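Local coordinates for adhesion and penetration protein autotransporter (Haemophilus influenzae, PDB 3SYJ) that promotes bacterial aggregation and adherence to host cells through its secreted beta-helical passenger domain, which also carries a probable serine protease, at residues G541-T546 with G572-K577; L587-R592 with R625-E630; S869-Y874 with E904-V909; I890-N895 with T924-H929. All coordinates share one frame; numbering follows the deposited sequence.

Contact 1 of 4, residues G541-T546 with G572-K577; sequences GWFGET and GGTNLK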
# COMPACT_ATOMS: atom_id res chain seq x y z
N GLY A 541 2.21 39.65 -7.75
CA GLY A 541 3.40 39.05 -8.33
C GLY A 541 3.74 37.64 -7.91
O GLY A 541 2.86 36.86 -7.50
N TRP A 542 5.03 37.31 -8.01
CA TRP A 542 5.55 35.98 -7.72
C TRP A 542 6.42 35.92 -6.47
O TRP A 542 7.16 36.87 -6.16
CB TRP A 542 6.36 35.45 -8.91
CG TRP A 542 5.50 34.87 -9.99
CD1 TRP A 542 4.93 35.55 -11.02
CD2 TRP A 542 5.10 33.51 -10.12
NE1 TRP A 542 4.19 34.69 -11.80
CE2 TRP A 542 4.28 33.43 -11.26
CE3 TRP A 542 5.35 32.35 -9.39
CZ2 TRP A 542 3.71 32.23 -11.70
CZ3 TRP A 542 4.78 31.15 -9.81
CH2 TRP A 542 3.97 31.11 -10.96
N PHE A 543 6.32 34.80 -5.75
CA PHE A 543 7.28 34.43 -4.70
C PHE A 543 8.02 33.18 -5.15
O PHE A 543 7.42 32.12 -5.29
CB PHE A 543 6.56 34.15 -3.38
CG PHE A 543 6.04 35.38 -2.71
CD1 PHE A 543 6.91 36.26 -2.09
CD2 PHE A 543 4.69 35.65 -2.68
CE1 PHE A 543 6.45 37.40 -1.47
CE2 PHE A 543 4.21 36.79 -2.06
CZ PHE A 543 5.09 37.67 -1.45
N GLY A 544 9.31 33.31 -5.40
CA GLY A 544 10.09 32.19 -5.89
C GLY A 544 10.45 32.40 -7.34
O GLY A 544 9.75 33.11 -8.07
N GLU A 545 11.56 31.80 -7.76
CA GLU A 545 12.03 31.97 -9.12
C GLU A 545 11.34 30.98 -10.04
O GLU A 545 11.25 29.79 -9.73
CB GLU A 545 13.55 31.77 -9.17
CG GLU A 545 14.13 31.86 -10.57
CD GLU A 545 13.90 33.22 -11.20
OE1 GLU A 545 14.46 34.22 -10.71
OE2 GLU A 545 13.15 33.28 -12.21
N THR A 546 10.83 31.46 -11.17
CA THR A 546 10.18 30.58 -12.13
C THR A 546 11.11 30.19 -13.28
O THR A 546 10.87 29.20 -13.96
CB THR A 546 8.91 31.22 -12.73
OG1 THR A 546 9.21 32.56 -13.13
CG2 THR A 546 7.79 31.22 -11.70
N GLY A 572 -1.01 36.25 -8.05
CA GLY A 572 0.01 35.97 -9.05
C GLY A 572 0.47 34.53 -9.01
O GLY A 572 -0.13 33.65 -9.64
N GLY A 573 1.54 34.26 -8.27
CA GLY A 573 2.02 32.89 -8.16
C GLY A 573 3.10 32.69 -7.12
O GLY A 573 3.76 33.65 -6.70
N THR A 574 3.25 31.44 -6.70
CA THR A 574 4.39 31.04 -5.87
C THR A 574 5.05 29.81 -6.48
O THR A 574 4.38 28.91 -6.98
CB THR A 574 4.00 30.69 -4.41
OG1 THR A 574 3.11 29.56 -4.39
CG2 THR A 574 3.34 31.88 -3.72
N ASN A 575 6.38 29.79 -6.43
CA ASN A 575 7.15 28.59 -6.74
C ASN A 575 8.20 28.41 -5.67
O ASN A 575 9.39 28.51 -5.93
CB ASN A 575 7.81 28.71 -8.11
CG ASN A 575 8.40 27.40 -8.58
OD1 ASN A 575 9.43 27.37 -9.26
ND2 ASN A 575 7.76 26.30 -8.21
N LEU A 576 7.75 28.14 -4.45
CA LEU A 576 8.63 28.23 -3.29
C LEU A 576 9.33 26.94 -2.92
O LEU A 576 8.69 25.92 -2.66
CB LEU A 576 7.86 28.72 -2.07
CG LEU A 576 7.46 30.19 -2.11
CD1 LEU A 576 6.53 30.52 -0.97
CD2 LEU A 576 8.69 31.06 -2.07
N LYS A 577 10.65 27.01 -2.88
CA LYS A 577 11.44 25.99 -2.22
C LYS A 577 11.47 26.41 -0.75
O LYS A 577 12.40 27.06 -0.30
CB LYS A 577 12.85 25.96 -2.80
CG LYS A 577 13.30 24.59 -3.26
CD LYS A 577 12.67 24.22 -4.60
CE LYS A 577 13.04 22.80 -5.02
NZ LYS A 577 12.90 22.58 -6.49
O HOH W 1 0.63 36.72 -5.61

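Contact 2 of 4, residues L587-R592 with R625-E630; sequences LFFSGR and RTFKAE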
# COMPACT_ATOMS: atom_id res chain seq x y z
N LEU A 587 -6.05 34.77 4.30
CA LEU A 587 -5.10 34.60 3.22
C LEU A 587 -5.79 33.97 2.02
O LEU A 587 -6.30 32.85 2.11
CB LEU A 587 -3.92 33.75 3.68
CG LEU A 587 -2.81 33.43 2.68
CD1 LEU A 587 -2.15 34.71 2.18
CD2 LEU A 587 -1.78 32.51 3.30
N PHE A 588 -5.82 34.68 0.89
CA PHE A 588 -6.50 34.20 -0.31
C PHE A 588 -5.51 33.86 -1.40
O PHE A 588 -4.66 34.67 -1.75
CB PHE A 588 -7.49 35.26 -0.84
CG PHE A 588 -8.86 35.19 -0.22
CD1 PHE A 588 -9.04 35.48 1.12
CD2 PHE A 588 -9.96 34.84 -0.97
CE1 PHE A 588 -10.29 35.42 1.70
CE2 PHE A 588 -11.22 34.78 -0.40
CZ PHE A 588 -11.39 35.08 0.94
N PHE A 589 -5.62 32.65 -1.93
CA PHE A 589 -4.94 32.27 -3.16
C PHE A 589 -5.97 32.34 -4.27
O PHE A 589 -6.98 31.64 -4.23
CB PHE A 589 -4.36 30.86 -3.08
CG PHE A 589 -3.34 30.69 -1.99
CD1 PHE A 589 -1.99 30.79 -2.26
CD2 PHE A 589 -3.74 30.40 -0.70
CE1 PHE A 589 -1.04 30.62 -1.26
CE2 PHE A 589 -2.81 30.24 0.31
CZ PHE A 589 -1.46 30.35 0.03
N SER A 590 -5.74 33.20 -5.26
CA SER A 590 -6.78 33.47 -6.24
C SER A 590 -6.21 33.73 -7.63
O SER A 590 -5.05 34.12 -7.78
CB SER A 590 -7.59 34.69 -5.79
OG SER A 590 -8.67 34.95 -6.68
N GLY A 591 -7.04 33.50 -8.64
CA GLY A 591 -6.76 34.01 -9.97
C GLY A 591 -7.22 35.45 -9.95
O GLY A 591 -7.58 35.97 -8.90
N ARG A 592 -7.20 36.11 -11.11
CA ARG A 592 -7.64 37.51 -11.20
C ARG A 592 -8.32 37.81 -12.54
O ARG A 592 -8.06 37.14 -13.54
CB ARG A 592 -6.46 38.47 -11.00
CG ARG A 592 -5.31 38.25 -11.97
CD ARG A 592 -4.62 39.56 -12.27
NE ARG A 592 -5.52 40.46 -12.99
CZ ARG A 592 -5.38 41.78 -13.07
NH1 ARG A 592 -4.35 42.38 -12.48
NH2 ARG A 592 -6.27 42.49 -13.74
N ARG A 625 -4.35 30.73 -12.32
CA ARG A 625 -3.06 30.75 -11.64
C ARG A 625 -2.65 29.40 -11.03
O ARG A 625 -3.47 28.51 -10.82
CB ARG A 625 -3.05 31.82 -10.54
CG ARG A 625 -3.36 33.23 -11.02
CD ARG A 625 -2.36 33.72 -12.05
NE ARG A 625 -2.25 35.18 -12.03
CZ ARG A 625 -1.60 35.90 -12.95
NH1 ARG A 625 -1.02 35.30 -13.97
NH2 ARG A 625 -1.54 37.22 -12.83
N THR A 626 -1.36 29.27 -10.74
CA THR A 626 -0.84 28.09 -10.07
C THR A 626 -0.05 28.55 -8.86
O THR A 626 0.59 29.60 -8.88
CB THR A 626 0.10 27.26 -10.97
OG1 THR A 626 1.23 28.04 -11.35
CG2 THR A 626 -0.62 26.78 -12.20
N PHE A 627 -0.12 27.76 -7.80
CA PHE A 627 0.64 28.04 -6.61
C PHE A 627 1.35 26.77 -6.16
O PHE A 627 0.80 25.67 -6.25
CB PHE A 627 -0.26 28.56 -5.49
CG PHE A 627 -0.83 29.92 -5.77
CD1 PHE A 627 -0.07 31.05 -5.56
CD2 PHE A 627 -2.12 30.06 -6.24
CE1 PHE A 627 -0.59 32.31 -5.80
CE2 PHE A 627 -2.65 31.32 -6.49
CZ PHE A 627 -1.88 32.44 -6.27
N LYS A 628 2.58 26.93 -5.70
CA LYS A 628 3.37 25.81 -5.23
C LYS A 628 4.29 26.20 -4.08
O LYS A 628 4.96 27.23 -4.12
CB LYS A 628 4.21 25.23 -6.36
CG LYS A 628 5.07 24.06 -5.93
CD LYS A 628 5.61 23.28 -7.13
CE LYS A 628 6.59 22.21 -6.68
NZ LYS A 628 7.42 21.67 -7.80
N ALA A 629 4.30 25.37 -3.06
CA ALA A 629 5.25 25.49 -1.98
C ALA A 629 5.51 24.08 -1.47
O ALA A 629 4.84 23.13 -1.89
CB ALA A 629 4.69 26.37 -0.87
N GLU A 630 6.49 23.93 -0.59
CA GLU A 630 6.72 22.66 0.09
C GLU A 630 5.61 22.41 1.12
O GLU A 630 4.90 21.40 1.05
CB GLU A 630 8.13 22.62 0.70
CG GLU A 630 9.24 22.61 -0.38
CD GLU A 630 10.67 22.59 0.15
OE1 GLU A 630 10.88 22.74 1.37
OE2 GLU A 630 11.60 22.44 -0.67

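Contact 3 of 4, residues S869-Y874 with E904-V909; sequences SSLFGY and EQLTLV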
# COMPACT_ATOMS: atom_id res chain seq x y z
N SER A 869 -26.45 -13.93 -2.63
CA SER A 869 -26.38 -15.28 -2.07
C SER A 869 -26.37 -16.37 -3.13
O SER A 869 -26.74 -16.14 -4.29
CB SER A 869 -27.55 -15.51 -1.12
OG SER A 869 -28.76 -15.65 -1.84
N SER A 870 -25.95 -17.56 -2.72
CA SER A 870 -26.09 -18.78 -3.50
C SER A 870 -26.74 -19.84 -2.63
O SER A 870 -26.04 -20.57 -1.92
CB SER A 870 -24.74 -19.28 -4.01
OG SER A 870 -24.90 -20.52 -4.69
N LEU A 871 -28.06 -19.91 -2.67
CA LEU A 871 -28.79 -20.87 -1.85
C LEU A 871 -28.36 -22.29 -2.17
O LEU A 871 -28.45 -23.18 -1.32
CB LEU A 871 -30.31 -20.71 -2.03
CG LEU A 871 -30.96 -19.57 -1.25
CD1 LEU A 871 -32.43 -19.41 -1.61
CD2 LEU A 871 -30.79 -19.79 0.25
N PHE A 872 -27.87 -22.50 -3.39
CA PHE A 872 -27.40 -23.81 -3.81
C PHE A 872 -26.24 -24.33 -2.96
O PHE A 872 -26.20 -25.50 -2.60
CB PHE A 872 -27.01 -23.82 -5.29
CG PHE A 872 -26.51 -25.16 -5.76
CD1 PHE A 872 -27.39 -26.08 -6.31
CD2 PHE A 872 -25.18 -25.50 -5.64
CE1 PHE A 872 -26.94 -27.31 -6.74
CE2 PHE A 872 -24.72 -26.73 -6.06
CZ PHE A 872 -25.60 -27.64 -6.61
N GLY A 873 -25.29 -23.45 -2.66
CA GLY A 873 -24.17 -23.82 -1.81
C GLY A 873 -24.41 -23.42 -0.37
O GLY A 873 -23.58 -23.67 0.51
N TYR A 874 -25.56 -22.80 -0.14
CA TYR A 874 -25.89 -22.18 1.15
C TYR A 874 -24.81 -21.20 1.63
O TYR A 874 -24.38 -21.23 2.78
CB TYR A 874 -26.24 -23.23 2.20
CG TYR A 874 -27.62 -23.81 2.02
CD1 TYR A 874 -28.75 -23.14 2.48
CD2 TYR A 874 -27.81 -25.02 1.36
CE1 TYR A 874 -30.03 -23.66 2.30
CE2 TYR A 874 -29.08 -25.56 1.18
CZ TYR A 874 -30.19 -24.87 1.65
OH TYR A 874 -31.46 -25.38 1.48
N GLU A 904 -31.42 -26.74 3.95
CA GLU A 904 -30.77 -26.14 5.10
C GLU A 904 -31.32 -24.74 5.33
O GLU A 904 -32.19 -24.28 4.59
CB GLU A 904 -29.26 -26.05 4.88
CG GLU A 904 -28.57 -27.38 4.65
CD GLU A 904 -28.60 -28.27 5.88
OE1 GLU A 904 -28.83 -27.75 6.99
OE2 GLU A 904 -28.39 -29.49 5.72
N GLN A 905 -30.82 -24.08 6.36
CA GLN A 905 -31.10 -22.66 6.57
C GLN A 905 -29.89 -21.83 6.14
O GLN A 905 -28.74 -22.24 6.31
CB GLN A 905 -31.43 -22.38 8.04
CG GLN A 905 -32.72 -23.03 8.52
CD GLN A 905 -33.17 -22.50 9.87
OE1 GLN A 905 -32.35 -22.19 10.74
NE2 GLN A 905 -34.48 -22.39 10.06
N LEU A 906 -30.14 -20.66 5.57
CA LEU A 906 -29.06 -19.74 5.25
C LEU A 906 -29.08 -18.55 6.20
O LEU A 906 -30.00 -17.73 6.15
CB LEU A 906 -29.16 -19.25 3.80
CG LEU A 906 -27.97 -18.41 3.35
CD1 LEU A 906 -26.68 -19.16 3.60
CD2 LEU A 906 -28.10 -18.04 1.88
N THR A 907 -28.08 -18.47 7.06
CA THR A 907 -27.97 -17.33 7.98
C THR A 907 -27.61 -16.07 7.20
O THR A 907 -26.69 -16.08 6.37
CB THR A 907 -26.91 -17.60 9.07
OG1 THR A 907 -27.22 -18.82 9.76
CG2 THR A 907 -26.86 -16.46 10.08
N LEU A 908 -28.34 -14.99 7.44
CA LEU A 908 -28.04 -13.70 6.81
C LEU A 908 -27.49 -12.72 7.84
O LEU A 908 -26.48 -12.06 7.60
CB LEU A 908 -29.29 -13.13 6.13
CG LEU A 908 -29.72 -13.84 4.85
CD1 LEU A 908 -30.89 -13.12 4.20
CD2 LEU A 908 -28.55 -13.96 3.88
N VAL A 909 -28.16 -12.64 8.98
CA VAL A 909 -27.72 -11.79 10.08
C VAL A 909 -27.40 -12.64 11.29
O VAL A 909 -28.26 -13.39 11.78
CB VAL A 909 -28.81 -10.78 10.45
CG1 VAL A 909 -28.30 -9.85 11.54
CG2 VAL A 909 -29.24 -9.98 9.23

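Contact 4 of 4, residues I890-N895 with T924-H929; sequences ILSVRN and TLENDH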
# COMPACT_ATOMS: atom_id res chain seq x y z
N ILE A 890 -34.51 -3.23 6.37
CA ILE A 890 -35.03 -4.04 5.29
C ILE A 890 -33.89 -4.87 4.73
O ILE A 890 -32.78 -4.38 4.54
CB ILE A 890 -35.62 -3.17 4.17
CG1 ILE A 890 -36.93 -2.53 4.65
CG2 ILE A 890 -35.85 -3.99 2.91
CD1 ILE A 890 -37.55 -1.58 3.65
N LEU A 891 -34.17 -6.15 4.50
CA LEU A 891 -33.21 -7.05 3.88
C LEU A 891 -33.62 -7.35 2.46
O LEU A 891 -34.73 -7.82 2.21
CB LEU A 891 -33.09 -8.35 4.68
CG LEU A 891 -31.94 -8.44 5.68
CD1 LEU A 891 -31.87 -7.18 6.53
CD2 LEU A 891 -32.07 -9.67 6.56
N SER A 892 -32.73 -7.08 1.52
CA SER A 892 -32.98 -7.38 0.12
C SER A 892 -31.96 -8.41 -0.33
O SER A 892 -30.77 -8.26 -0.09
CB SER A 892 -32.89 -6.12 -0.73
OG SER A 892 -33.42 -6.35 -2.02
N VAL A 893 -32.43 -9.47 -0.99
CA VAL A 893 -31.54 -10.56 -1.35
C VAL A 893 -31.59 -10.87 -2.84
O VAL A 893 -32.68 -11.03 -3.41
CB VAL A 893 -31.87 -11.85 -0.56
CG1 VAL A 893 -30.99 -13.00 -1.05
CG2 VAL A 893 -31.69 -11.62 0.93
N ARG A 894 -30.42 -10.95 -3.46
CA ARG A 894 -30.29 -11.41 -4.84
C ARG A 894 -29.54 -12.73 -4.87
O ARG A 894 -28.40 -12.83 -4.44
CB ARG A 894 -29.62 -10.36 -5.73
CG ARG A 894 -30.54 -9.21 -6.10
CD ARG A 894 -29.89 -8.27 -7.11
NE ARG A 894 -30.56 -6.98 -7.11
CZ ARG A 894 -31.55 -6.65 -7.93
NH1 ARG A 894 -31.98 -7.51 -8.85
NH2 ARG A 894 -32.11 -5.45 -7.84
N ASN A 895 -30.19 -13.79 -5.38
CA ASN A 895 -29.69 -15.16 -5.34
C ASN A 895 -29.39 -15.66 -6.69
O ASN A 895 -30.09 -15.36 -7.61
CB ASN A 895 -30.73 -16.12 -4.71
CG ASN A 895 -30.20 -17.55 -4.49
OD1 ASN A 895 -29.42 -17.78 -3.61
ND2 ASN A 895 -30.67 -18.49 -5.27
N THR A 924 -36.84 -7.10 7.94
CA THR A 924 -37.93 -7.44 7.04
C THR A 924 -37.37 -7.78 5.68
O THR A 924 -36.60 -7.01 5.10
CB THR A 924 -38.89 -6.27 6.88
OG1 THR A 924 -39.62 -6.09 8.11
CG2 THR A 924 -39.87 -6.53 5.75
N LEU A 925 -37.73 -8.95 5.17
CA LEU A 925 -37.28 -9.37 3.85
C LEU A 925 -38.08 -8.65 2.76
O LEU A 925 -39.31 -8.62 2.81
CB LEU A 925 -37.40 -10.89 3.69
CG LEU A 925 -36.85 -11.50 2.40
CD1 LEU A 925 -35.35 -11.27 2.26
CD2 LEU A 925 -37.17 -12.98 2.34
N GLU A 926 -37.37 -8.06 1.81
CA GLU A 926 -38.02 -7.40 0.68
C GLU A 926 -38.63 -8.45 -0.24
O GLU A 926 -38.03 -9.50 -0.48
CB GLU A 926 -37.01 -6.53 -0.09
CG GLU A 926 -37.63 -5.78 -1.26
CD GLU A 926 -36.61 -4.97 -2.04
OE1 GLU A 926 -35.64 -4.45 -1.43
OE2 GLU A 926 -36.77 -4.84 -3.28
N ASN A 927 -39.83 -8.16 -0.74
CA ASN A 927 -40.59 -9.12 -1.54
C ASN A 927 -41.08 -10.29 -0.70
O ASN A 927 -41.69 -11.23 -1.21
CB ASN A 927 -39.76 -9.63 -2.73
CG ASN A 927 -39.56 -8.57 -3.79
OD1 ASN A 927 -40.45 -7.76 -4.04
ND2 ASN A 927 -38.39 -8.58 -4.42
N ASP A 928 -40.80 -10.22 0.60
CA ASP A 928 -41.31 -11.18 1.56
C ASP A 928 -40.72 -12.59 1.42
O ASP A 928 -40.90 -13.44 2.30
CB ASP A 928 -42.83 -11.28 1.45
CG ASP A 928 -43.43 -12.27 2.42
OD1 ASP A 928 -43.24 -12.09 3.65
OD2 ASP A 928 -44.08 -13.23 1.96
N HIS A 929 -40.00 -12.84 0.33
CA HIS A 929 -39.46 -14.18 0.12
C HIS A 929 -38.40 -14.25 -0.98
O HIS A 929 -38.32 -13.37 -1.84
CB HIS A 929 -40.60 -15.16 -0.19
CG HIS A 929 -41.34 -14.84 -1.46
ND1 HIS A 929 -40.77 -14.96 -2.70
CD2 HIS A 929 -42.61 -14.42 -1.66
CE1 HIS A 929 -41.65 -14.62 -3.63
NE2 HIS A 929 -42.78 -14.29 -3.02
O HOH W 2 -35.38 -9.88 -1.25

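Contact 1 of 4, residues G541-T546 with G572-K577
The six-membered ring of Trp542 lies flat on the backbone of Gly573, whose CA sits 3.5 Å from the ring centroid and only 8° off the ring normal, a CH-pi contact. This is the tight part. The glycine has no side chain to hold the indole off the strand. Trp542 CG stands beside its own backbone N, anti to the carbonyl carbon (chi1 -81°), and the end of the side chain comes nearer to the neighbouring strand; from the opposite face Thr546 CG2 closes in, 3.5 Å above the plane and toward the rim. On the face of Phe543 and Thr574, Thr574 CG2 approaches the edge of the phenyl ring; Leu576, just past the strand, brings CD2 to within 4.0 Å of Phe543 CB. Between the two faces the strands run parallel, joined by Gly573 N to Gly541 O and Phe543 N to Gly573 O (both 3.0 Å) and Asn575 N to Phe543 O (2.8 Å). These are successive rungs of the right-handed beta-helix of the passenger domain. Beside the first of these bonds a water bridges the strands, donating to Gly541 O (2.9 Å) and accepting from Gly572 N (3.0 Å). The loose side is at the partly exposed Thr546 and Asn575, where Thr546 CG2 stays 4.4 Å from Asn575 CB. Between them in the chain, the buried Glu545 carboxylate is held by Arg479 and His504. Backbone hydrogen bonds thus join the segments, and apolar contact of the indole with the glycine backbone packs them; no charged pair takes part.

Contact 2 of 4, residues L587-R592 with R625-E630
Phe589 drives the edge of its ring into the face of Phe627, a T-shaped pair with planes at 76° and centroids 5.2 Å apart. Phe589 CD1 is the leading atom: it stands over the centre of the Phe627 ring, 3.8 Å from Phe627 CG. Beside it Phe589 CB also rides over this face, 4.2 Å from the centroid, so the residue covers the Phe627 ring with both its methylene and one ring edge. Both phenyl groups have CG anti to the carbonyl carbon, and their CB atoms are directed at the opposing segment. Ser590 O comes to the rim of Phe627, in the ring plane and 3.9 Å from Phe627 CZ. The two aromatic residues belong to strands 586-593 and 622-629 of the beta-solenoid, and they meet across its interior, where Ile648 of the following coil touches both rings and Ile580 adds to the packing on Phe589. Farther along, the apolar stem of Arg625 takes over. Its CG rests 3.6 Å from Gly591 CA, a close approach to a residue that has no side chain. Arg625 bends at chi2 and then runs beside Arg592, both pointing the same way, with guanidinium planes 89° apart. The touch is between Arg592 CD and Arg625 NH2, at 3.9 Å. Each of these like charges has a partner elsewhere: Arg625 forms a salt bridge with Glu497, and its NE is hydrogen-bonded to Ser571 O; Arg592 forms a salt bridge with Asp677. Ser590 OG donates to its neighbour Gly591 O at 2.7 Å.

Contact 3 of 4, residues S869-Y874 with E904-V909
Tyr874 OH receives the backbone N-H of Glu904 in a nearly straight bond, 2.8 Å long with 170° at the hydrogen, and the same oxygen is also hydrogen-bonded to Thr902 O and to the hydroxyl of Tyr937. Three groups from beyond its own turn therefore grip the phenol oxygen. The ring itself is filled on both faces. Glu904 CB stands over its centre, 3.5 Å from the centroid and 10° off the normal, as a CH-pi contact; Leu871 O lies over the centre of the opposite face, 3.3 Å above the plane. Glu904 crosses the tyrosine at about a right angle, and its chain bends at chi2 (-67°), beyond which its end leads away from the phenol. At the ring edge Leu906 CB approaches Tyr874 CD1 at 4.1 Å. Leu906 CG is anti to its backbone N, and the two methyls divide the work: CD1 comes to Tyr874 O at 3.2 Å, while CD2 meets Leu871 CD2 at 3.6 Å and Ser869 CB at 4.0 Å. Leu906 is thereby buried against the turn that follows strand 862-870. Just beyond, Leu908 and Val909 both face Phe946 in a classic beta bulge. Here an aromatic residue pins the turn between strands 862-870 and 875-881 to the start of strand 906-911, within the pertactin-like C-terminal part of the passenger's beta-helix.

Contact 4 of 4, residues I890-N895 with T924-H929
Two short backbone bonds join strand 887-895 to the end of strand 921-925: Leu891 N to Thr924 O (2.6 Å, 176° at the hydrogen) and Glu926 N to Leu891 O (2.7 Å, 168°). Both use the N and O of Leu891, which face the same neighbouring strand and bond to the residues before and after Leu925, as expected of parallel pairing, with Ile890 level with Thr924 and Leu891 with Leu925. Weaker CA-H...O contacts reinforce the same carbonyls, Ile890 CA reaching Thr924 O and Leu925 CA reaching Leu891 O at 3.4 Å. Where direct pairing stops, a water carries it on, accepting from Val893 N at 3.0 Å and donating to Glu926 O at 2.8 Å. The strands separate there because 924-929 leaves in a type II turn from Leu925 to Asp928, closed by Asp928 N to Leu925 O. Apolar contacts occupy the face of Leu891 and Leu925. Leu925 has CG anti to its backbone N (chi1 -175°); the Leu925 and Val893 side chains cross obliquely, Leu925 CD1 coming 3.9 Å from Val893 CG2 and 4.4 Å from Leu891 CB. Leu939 touches both leucines, and Phe867 packs on Leu891 and Val893. A further apolar touch brings Ile890 CG2 4.1 Å from Glu926 CB. The polar side-chain contact is that of the extended Glu926, whose OE1 lies alongside Ser892; Ser892 OG makes at most a weak bond to it and is also bonded to Tyr824 OH. The chemistry implies that main-chain bonds set the pairing, a water extends it, the buried leucines pack one face, and the exposed carboxylate probably adds little to the hold.

The four contacts form two pairs at separate places on the passenger. Contacts 1 and 2 have centres about 9 Å apart and share a seam: Leu576 N meets Lys628 O at 2.9 Å and Thr574 O meets Lys628 N at 3.0 Å, both probable hydrogen bonds. Contacts 3 and 4 have centres about 13 Å apart and are tied by Asn895 OD1, which lies 2.7 Å from Leu871 N and 2.9 Å from Ser869 OG; their segments alternate along the chain. The pairs do not touch: the nearest atoms of contacts 2 and 4 are about 45 Å apart. All four lie away from Ser218, the residue inferred as catalytic in the protease domain.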